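Local coordinates for uncharacterized protein YhfS (Escherichia coli, PDB 4J8L) that is of unknown function but belongs to the aminotransferase clan, carries covalently bound pyridoxal 5'-phosphate and may have cysteine synthase activity, at residues 57-62 with 233-238; 258-263 with 269-274; 67-72 with 214-219. All blocks are in the same frame, centred on the assembly; numbering follows the deposited sequence.

Contact 1: residues 57-62 with 233-238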
loop_
_atom_site.group_PDB
_atom_site.type_symbol
_atom_site.label_atom_id
_atom_site.label_comp_id
_atom_site.label_asym_id
_atom_site.label_seq_id
_atom_site.Cartn_x
_atom_site.Cartn_y
_atom_site.Cartn_z
ATOM N N GLN A 57 -1.390 19.754 4.191
ATOM C CA GLN A 57 -2.643 20.335 3.722
ATOM C C GLN A 57 -2.971 19.850 2.312
ATOM O O GLN A 57 -4.126 19.558 2.001
ATOM C CB GLN A 57 -2.593 21.871 3.771
ATOM C CG GLN A 57 -2.618 22.416 5.203
ATOM C CD GLN A 57 -2.328 23.895 5.265
ATOM O OE1 GLN A 57 -2.136 24.541 4.238
ATOM N NE2 GLN A 57 -2.298 24.446 6.475
ATOM N N VAL A 58 -1.956 19.785 1.454
ATOM C CA VAL A 58 -2.169 19.311 0.091
ATOM C C VAL A 58 -2.615 17.850 0.093
ATOM O O VAL A 58 -3.551 17.474 -0.617
ATOM C CB VAL A 58 -0.892 19.453 -0.763
ATOM C CG1 VAL A 58 -1.052 18.724 -2.080
ATOM C CG2 VAL A 58 -0.594 20.921 -1.015
ATOM N N LEU A 59 -1.937 17.031 0.886
ATOM C CA LEU A 59 -2.307 15.616 0.979
ATOM C C LEU A 59 -3.756 15.460 1.449
ATOM O O LEU A 59 -4.517 14.675 0.882
ATOM C CB LEU A 59 -1.378 14.863 1.929
ATOM C CG LEU A 59 0.068 14.736 1.469
ATOM C CD1 LEU A 59 0.851 13.863 2.439
ATOM C CD2 LEU A 59 0.110 14.161 0.078
ATOM N N ALA A 60 -4.141 16.208 2.479
ATOM C CA ALA A 60 -5.508 16.115 2.988
ATOM C C ALA A 60 -6.506 16.482 1.901
ATOM O O ALA A 60 -7.500 15.785 1.679
ATOM C CB ALA A 60 -5.697 17.023 4.198
ATOM N N ASP A 61 -6.229 17.588 1.218
ATOM C CA ASP A 61 -7.099 18.067 0.166
ATOM C C ASP A 61 -7.206 17.040 -0.971
ATOM O O ASP A 61 -8.299 16.716 -1.419
ATOM C CB ASP A 61 -6.576 19.416 -0.342
ATOM C CG ASP A 61 -7.496 20.058 -1.350
ATOM O OD1 ASP A 61 -6.993 20.793 -2.226
ATOM O OD2 ASP A 61 -8.722 19.837 -1.260
ATOM N N ALA A 62 -6.066 16.516 -1.414
ATOM C CA ALA A 62 -6.022 15.595 -2.550
ATOM C C ALA A 62 -6.756 14.291 -2.262
ATOM O O ALA A 62 -7.343 13.691 -3.162
ATOM C CB ALA A 62 -4.583 15.315 -2.945
ATOM N N LEU A 233 8.520 17.791 0.417
ATOM C CA LEU A 233 8.458 18.072 -1.015
ATOM C C LEU A 233 8.747 16.821 -1.845
ATOM O O LEU A 233 8.144 16.622 -2.899
ATOM C CB LEU A 233 9.431 19.184 -1.379
ATOM C CG LEU A 233 8.985 20.532 -0.814
ATOM C CD1 LEU A 233 10.110 21.529 -0.960
ATOM C CD2 LEU A 233 7.746 20.996 -1.567
ATOM N N GLU A 234 9.650 15.968 -1.368
ATOM C CA GLU A 234 9.930 14.726 -2.086
ATOM C C GLU A 234 8.726 13.780 -2.081
ATOM O O GLU A 234 8.513 13.031 -3.041
ATOM C CB GLU A 234 11.166 14.015 -1.532
ATOM C CG GLU A 234 11.611 12.849 -2.410
ATOM C CD GLU A 234 12.862 12.162 -1.909
ATOM O OE1 GLU A 234 13.629 12.802 -1.153
ATOM O OE2 GLU A 234 13.071 10.982 -2.282
ATOM N N VAL A 235 7.943 13.820 -1.007
ATOM C CA VAL A 235 6.716 13.039 -0.953
ATOM C C VAL A 235 5.781 13.484 -2.082
ATOM O O VAL A 235 5.222 12.656 -2.796
ATOM C CB VAL A 235 5.985 13.213 0.401
ATOM C CG1 VAL A 235 4.569 12.635 0.325
ATOM C CG2 VAL A 235 6.777 12.533 1.521
ATOM N N LEU A 236 5.590 14.791 -2.228
ATOM C CA LEU A 236 4.742 15.287 -3.310
ATOM C C LEU A 236 5.272 14.894 -4.680
ATOM O O LEU A 236 4.499 14.502 -5.555
ATOM C CB LEU A 236 4.615 16.811 -3.264
ATOM C CG LEU A 236 3.783 17.425 -2.158
ATOM C CD1 LEU A 236 3.710 18.928 -2.420
ATOM C CD2 LEU A 236 2.405 16.799 -2.147
ATOM N N ARG A 237 6.582 15.032 -4.879
ATOM C CA ARG A 237 7.195 14.688 -6.162
ATOM C C ARG A 237 6.892 13.239 -6.522
ATOM O O ARG A 237 6.502 12.932 -7.654
ATOM C CB ARG A 237 8.709 14.912 -6.129
ATOM C CG ARG A 237 9.441 14.483 -7.401
ATOM C CD ARG A 237 10.935 14.772 -7.290
ATOM N NE ARG A 237 11.179 15.891 -6.384
ATOM C CZ ARG A 237 12.308 16.075 -5.710
ATOM N NH1 ARG A 237 13.313 15.219 -5.851
ATOM N NH2 ARG A 237 12.430 17.116 -4.895
ATOM N N GLY A 238 7.069 12.347 -5.556
ATOM C CA GLY A 238 6.848 10.936 -5.821
ATOM C C GLY A 238 5.388 10.662 -6.122
ATOM O O GLY A 238 5.050 9.927 -7.053
#

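Contact 2: residues 258-263 with 269-274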
loop_
_atom_site.group_PDB
_atom_site.type_symbol
_atom_site.label_atom_id
_atom_site.label_comp_id
_atom_site.label_asym_id
_atom_site.label_seq_id
_atom_site.Cartn_x
_atom_site.Cartn_y
_atom_site.Cartn_z
ATOM N N ALA A 258 -2.075 -11.939 -20.530
ATOM C CA ALA A 258 -2.689 -12.436 -21.759
ATOM C C ALA A 258 -1.711 -13.266 -22.591
ATOM O O ALA A 258 -2.072 -14.327 -23.112
ATOM C CB ALA A 258 -3.253 -11.282 -22.586
ATOM N N LEU A 259 -0.481 -12.778 -22.719
ATOM C CA LEU A 259 0.542 -13.499 -23.472
ATOM C C LEU A 259 0.837 -14.864 -22.850
ATOM O O LEU A 259 0.932 -15.864 -23.561
ATOM C CB LEU A 259 1.823 -12.669 -23.578
ATOM C CG LEU A 259 1.757 -11.442 -24.494
ATOM C CD1 LEU A 259 2.918 -10.496 -24.218
ATOM C CD2 LEU A 259 1.746 -11.890 -25.950
ATOM N N LEU A 260 0.966 -14.909 -21.526
ATOM C CA LEU A 260 1.238 -16.169 -20.842
ATOM C C LEU A 260 0.067 -17.130 -20.982
ATOM O O LEU A 260 0.259 -18.320 -21.235
ATOM C CB LEU A 260 1.545 -15.934 -19.365
ATOM C CG LEU A 260 2.873 -15.232 -19.095
ATOM C CD1 LEU A 260 3.025 -14.886 -17.614
ATOM C CD2 LEU A 260 4.025 -16.104 -19.577
ATOM N N ASN A 261 -1.146 -16.610 -20.822
ATOM C CA ASN A 261 -2.345 -17.429 -20.987
ATOM C C ASN A 261 -2.512 -17.928 -22.422
ATOM O O ASN A 261 -3.185 -18.931 -22.667
ATOM C CB ASN A 261 -3.594 -16.669 -20.541
ATOM C CG ASN A 261 -3.778 -16.688 -19.036
ATOM O OD1 ASN A 261 -3.206 -17.527 -18.345
ATOM N ND2 ASN A 261 -4.582 -15.767 -18.522
ATOM N N GLY A 262 -1.903 -17.215 -23.363
ATOM C CA GLY A 262 -1.953 -17.588 -24.763
ATOM C C GLY A 262 -0.884 -18.593 -25.138
ATOM O O GLY A 262 -0.821 -19.036 -26.281
ATOM N N GLY A 263 -0.039 -18.950 -24.177
ATOM C CA GLY A 263 0.954 -19.988 -24.386
ATOM C C GLY A 263 2.309 -19.505 -24.866
ATOM O O GLY A 263 3.050 -20.263 -25.488
ATOM N N LYS A 269 2.723 -23.401 -16.510
ATOM C CA LYS A 269 1.498 -24.160 -16.289
ATOM C C LYS A 269 0.290 -23.238 -16.052
ATOM O O LYS A 269 -0.808 -23.488 -16.542
ATOM C CB LYS A 269 1.695 -25.093 -15.093
ATOM C CG LYS A 269 0.480 -25.934 -14.699
ATOM C CD LYS A 269 0.846 -26.898 -13.570
ATOM C CE LYS A 269 -0.312 -27.825 -13.221
ATOM N NZ LYS A 269 0.109 -28.929 -12.309
ATOM N N SER A 270 0.488 -22.172 -15.289
ATOM C CA SER A 270 -0.614 -21.250 -15.028
ATOM C C SER A 270 -0.081 -19.876 -14.701
ATOM O O SER A 270 1.061 -19.734 -14.269
ATOM C CB SER A 270 -1.501 -21.757 -13.887
ATOM O OG SER A 270 -0.838 -21.660 -12.638
ATOM N N ALA A 271 -0.906 -18.860 -14.926
ATOM C CA ALA A 271 -0.544 -17.502 -14.564
ATOM C C ALA A 271 -1.796 -16.756 -14.148
ATOM O O ALA A 271 -2.850 -16.927 -14.754
ATOM C CB ALA A 271 0.131 -16.792 -15.737
ATOM N N VAL A 272 -1.681 -15.940 -13.109
ATOM C CA VAL A 272 -2.812 -15.155 -12.642
ATOM C C VAL A 272 -2.290 -13.820 -12.128
ATOM O O VAL A 272 -1.131 -13.715 -11.717
ATOM C CB VAL A 272 -3.598 -15.912 -11.530
ATOM C CG1 VAL A 272 -2.756 -16.054 -10.278
ATOM C CG2 VAL A 272 -4.914 -15.212 -11.209
ATOM N N ILE A 273 -3.122 -12.787 -12.207
ATOM C CA ILE A 273 -2.845 -11.547 -11.502
ATOM C C ILE A 273 -3.503 -11.620 -10.135
ATOM O O ILE A 273 -4.667 -12.012 -10.015
ATOM C CB ILE A 273 -3.379 -10.340 -12.278
ATOM C CG1 ILE A 273 -2.501 -10.103 -13.505
ATOM C CG2 ILE A 273 -3.389 -9.096 -11.399
ATOM C CD1 ILE A 273 -2.994 -8.997 -14.406
ATOM N N ALA A 274 -2.749 -11.261 -9.104
ATOM C CA ALA A 274 -3.263 -11.287 -7.749
ATOM C C ALA A 274 -2.700 -10.126 -6.948
ATOM O O ALA A 274 -1.601 -9.653 -7.219
ATOM C CB ALA A 274 -2.896 -12.594 -7.082
HETATM O O HOH W 1 -3.267 -19.626 -16.504
HETATM O O HOH W 2 -5.328 -16.351 -15.628
#

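Contact 3: residues 67-72 with 214-219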
loop_
_atom_site.group_PDB
_atom_site.type_symbol
_atom_site.label_atom_id
_atom_site.label_comp_id
_atom_site.label_asym_id
_atom_site.label_seq_id
_atom_site.Cartn_x
_atom_site.Cartn_y
_atom_site.Cartn_z
ATOM N N ALA A 67 -7.612 16.464 7.230
ATOM C CA ALA A 67 -6.257 16.737 7.688
ATOM C C ALA A 67 -5.295 15.601 7.346
ATOM O O ALA A 67 -5.713 14.509 6.957
ATOM C CB ALA A 67 -6.257 16.987 9.187
ATOM N N ALA A 68 -4.002 15.871 7.488
ATOM C CA ALA A 68 -2.988 14.838 7.309
ATOM C C ALA A 68 -1.752 15.115 8.154
ATOM O O ALA A 68 -1.484 16.254 8.536
ATOM C CB ALA A 68 -2.602 14.708 5.834
ATOM N N ALA A 69 -1.004 14.061 8.458
ATOM C CA ALA A 69 0.276 14.211 9.138
ATOM C C ALA A 69 1.289 13.275 8.518
ATOM O O ALA A 69 1.006 12.094 8.323
ATOM C CB ALA A 69 0.138 13.914 10.630
ATOM N N LEU A 70 2.469 13.799 8.210
ATOM C CA LEU A 70 3.587 12.945 7.819
ATOM C C LEU A 70 4.307 12.511 9.094
ATOM O O LEU A 70 4.442 13.302 10.040
ATOM C CB LEU A 70 4.538 13.707 6.877
ATOM C CG LEU A 70 3.922 14.086 5.525
ATOM C CD1 LEU A 70 4.906 14.916 4.674
ATOM C CD2 LEU A 70 3.506 12.834 4.777
ATOM N N VAL A 71 4.726 11.247 9.144
ATOM C CA VAL A 71 5.355 10.692 10.339
ATOM C C VAL A 71 6.584 9.850 9.972
ATOM O O VAL A 71 6.724 9.375 8.836
ATOM C CB VAL A 71 4.387 9.788 11.141
ATOM C CG1 VAL A 71 3.134 10.568 11.577
ATOM C CG2 VAL A 71 3.999 8.570 10.312
ATOM N N GLN A 72 7.469 9.665 10.943
ATOM C CA GLN A 72 8.603 8.766 10.790
ATOM C C GLN A 72 8.138 7.313 10.831
ATOM O O GLN A 72 7.042 7.000 11.330
ATOM C CB GLN A 72 9.629 8.991 11.904
ATOM C CG GLN A 72 10.180 10.413 11.981
ATOM C CD GLN A 72 11.209 10.710 10.886
ATOM O OE1 GLN A 72 11.352 9.964 9.902
ATOM N NE2 GLN A 72 11.944 11.806 11.064
ATOM N N ASN A 214 -5.011 15.542 14.798
ATOM C CA ASN A 214 -4.583 16.432 15.871
ATOM C C ASN A 214 -4.014 15.647 17.054
ATOM O O ASN A 214 -3.035 16.071 17.670
ATOM C CB ASN A 214 -5.728 17.335 16.347
ATOM C CG ASN A 214 -6.063 18.431 15.356
ATOM O OD1 ASN A 214 -5.240 18.806 14.522
ATOM N ND2 ASN A 214 -7.276 18.964 15.457
ATOM N N ARG A 215 -4.610 14.497 17.358
ATOM C CA ARG A 215 -4.086 13.670 18.440
ATOM C C ARG A 215 -2.701 13.139 18.089
ATOM O O ARG A 215 -1.830 13.020 18.952
ATOM C CB ARG A 215 -5.036 12.516 18.790
ATOM C CG ARG A 215 -6.299 12.982 19.509
ATOM C CD ARG A 215 -6.986 11.852 20.269
ATOM N NE ARG A 215 -7.588 10.867 19.379
ATOM C CZ ARG A 215 -8.810 10.979 18.865
ATOM N NH1 ARG A 215 -9.551 12.040 19.143
ATOM N NH2 ARG A 215 -9.287 10.035 18.066
ATOM N N ILE A 216 -2.501 12.827 16.816
ATOM C CA ILE A 216 -1.198 12.372 16.365
ATOM C C ILE A 216 -0.175 13.503 16.473
ATOM O O ILE A 216 0.902 13.329 17.045
ATOM C CB ILE A 216 -1.262 11.848 14.924
ATOM C CG1 ILE A 216 -2.104 10.571 14.865
ATOM C CG2 ILE A 216 0.144 11.609 14.372
ATOM C CD1 ILE A 216 -2.284 10.020 13.464
ATOM N N ARG A 217 -0.519 14.673 15.946
ATOM C CA ARG A 217 0.421 15.795 15.974
ATOM C C ARG A 217 0.842 16.168 17.400
ATOM O O ARG A 217 1.995 16.544 17.634
ATOM C CB ARG A 217 -0.143 17.009 15.228
ATOM C CG ARG A 217 -0.138 16.851 13.705
ATOM C CD ARG A 217 1.295 16.916 13.122
ATOM N NE ARG A 217 2.017 18.070 13.649
ATOM C CZ ARG A 217 3.341 18.165 13.730
ATOM N NH1 ARG A 217 4.115 17.182 13.285
ATOM N NH2 ARG A 217 3.889 19.254 14.255
ATOM N N ALA A 218 -0.077 16.022 18.351
ATOM C CA ALA A 218 0.210 16.359 19.744
ATOM C C ALA A 218 1.305 15.485 20.362
ATOM O O ALA A 218 1.936 15.895 21.338
ATOM C CB ALA A 218 -1.075 16.312 20.595
ATOM N N THR A 219 1.531 14.294 19.798
ATOM C CA THR A 219 2.547 13.376 20.318
ATOM C C THR A 219 3.909 13.614 19.694
ATOM O O THR A 219 4.911 13.070 20.157
ATOM C CB THR A 219 2.182 11.888 20.071
ATOM O OG1 THR A 219 2.255 11.600 18.668
ATOM C CG2 THR A 219 0.790 11.597 20.592
HETATM O O HOH W 3 4.104 15.831 10.840
#

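Contact 1: residues 57-62 with 233-238
No ring or other flat group takes part where V58 and L59 meet V235 and L236. The contact consists of branched aliphatic ends meeting by their methyls. L236 CD2 is the shared point. L236 CD2 lies 4.0 Å from V58 CG1 and 4.1 Å from L59 CD2, so one methyl is approached by two residues of the facing helix. V58 presents CG1 because that branch is anti to its backbone N (chi1 169°). L59 uses both of its branches. L59 CD2 goes to L236 CD2, and L59 CD1 reaches V235 CG1 at a looser 4.4 Å.

Helix 50-62 packs here near the start of long helix 229-261, in what has the layout of the large domain of a fold type I pyridoxal phosphate enzyme. Helix 229-261 then runs on into the C-terminal part of the chain. The short segments run roughly parallel, with 32° between their directions. Their axes are 11.5 Å apart at the closest approach, so only side-chain ends meet and the backbones stay well separated.

All four touching residues are buried. V58 also packs on L21 and H28 of helix 11-28. L59 also packs on A68 and L70 of strand 67-72. L236 rests on V55, one turn back along helix 50-62, and V235 packs on C194 and P200.

Contact 2: residues 258-263 with 269-274
L260 is the first residue of its segment to touch the strand. Both its CB and its CD1 close on the methyl of A271. L260 CD1 lies 3.9 Å from A271 CB. The buried leucine also packs on L281 and on L351 of helix 347-360.

N261 follows and works through water. Its CG stands beside the backbone N (chi1 -80°), which brings the amide end close to A271. One water donates to N261 OD1 at 2.8 Å and accepts from A271 N at 2.9 Å. A second accepts from N261 ND2 at 3.0 Å and donates to A271 O at 2.7 Å. The amide thus serves both the N-H and the C=O of one residue. Strand 268-275 is an edge strand of the antiparallel sheet in the C-terminal domain. Its neighbour is strand 279-285, where K269 and S270 both face E284 in a classic beta bulge.

G262 and G263 finish the helix in a Schellman motif. G263 has a positive phi (92°), and G263 N donates to L260 O at 3.0 Å. The G262 N bonds to A258 O and L259 O are weak.

Contact 3: residues 67-72 with 214-219
A69 and V71 of strand 67-72 pack against I216 and R217 of helix 210-219. This is a helix lying on one face of the central mixed sheet, at its edge. The seven strands run in the order 1-7-6-5-4-2-3, the arrangement of the large domain in fold type I pyridoxal phosphate enzymes. Strand 67-72 is an outermost strand, antiparallel to strand 203-208, and helix 210-219 follows that neighbour in the chain. Strand and helix axes come within 8.6 Å, with 32° between their directions.

The apolar part is small. I216 CG2 serves two strand residues: V71 CG1 at 4.2 Å and A69 CB at a looser 4.4 Å. I216 also lies on V206 of the neighbouring strand. The closest approach of the two segments' side chains is A69 CB to R217 CD, at 4.1 Å. Here the aliphatic middle of the arginine passes over the small methyl. A68 and L70 point to the other face of the sheet.

The polar part runs through R217. The bends at chi2 (-71°) and chi3 fold its chain so that CD lies on A69 and the guanidinium extends beyond it. A water donates to L70 O at 2.7 Å and accepts a weak bond from R217 NH1 at 2.8 Å. The firmer tie of the guanidinium is from R217 NH1 to Q226 OE1, while the bonds of R217 NH2 to the carbonyls of L46 and N47 are weak.

Within the helix, I216 O takes two bonds from T219. T219 N donates to I216 O at 3.0 Å. T219 OG1 donates to I216 O at 2.7 Å, in the carbonyl plane on a lone pair, with a C=O...OG1 angle of 143°.

In the fold
Helix 50-62 and strand 67-72 follow each other early in the chain. Each later receives a partner from much farther along the chain. Contact 3 closes first, when helix 210-219 returns to the edge strand. Contact 1 closes next, on helix 229-261, and so encloses contact 3. Both loops contain K196, which carries the cofactor. The two contacts touch through L59 and A60 against 67-72, with centres about 15 Å apart. Contact 2 comes after both and closes only a short loop. It shares helix 229-261 with contact 1, about 37 Å away between centres. That helix therefore links the large-domain core to the C-terminal antiparallel sheet.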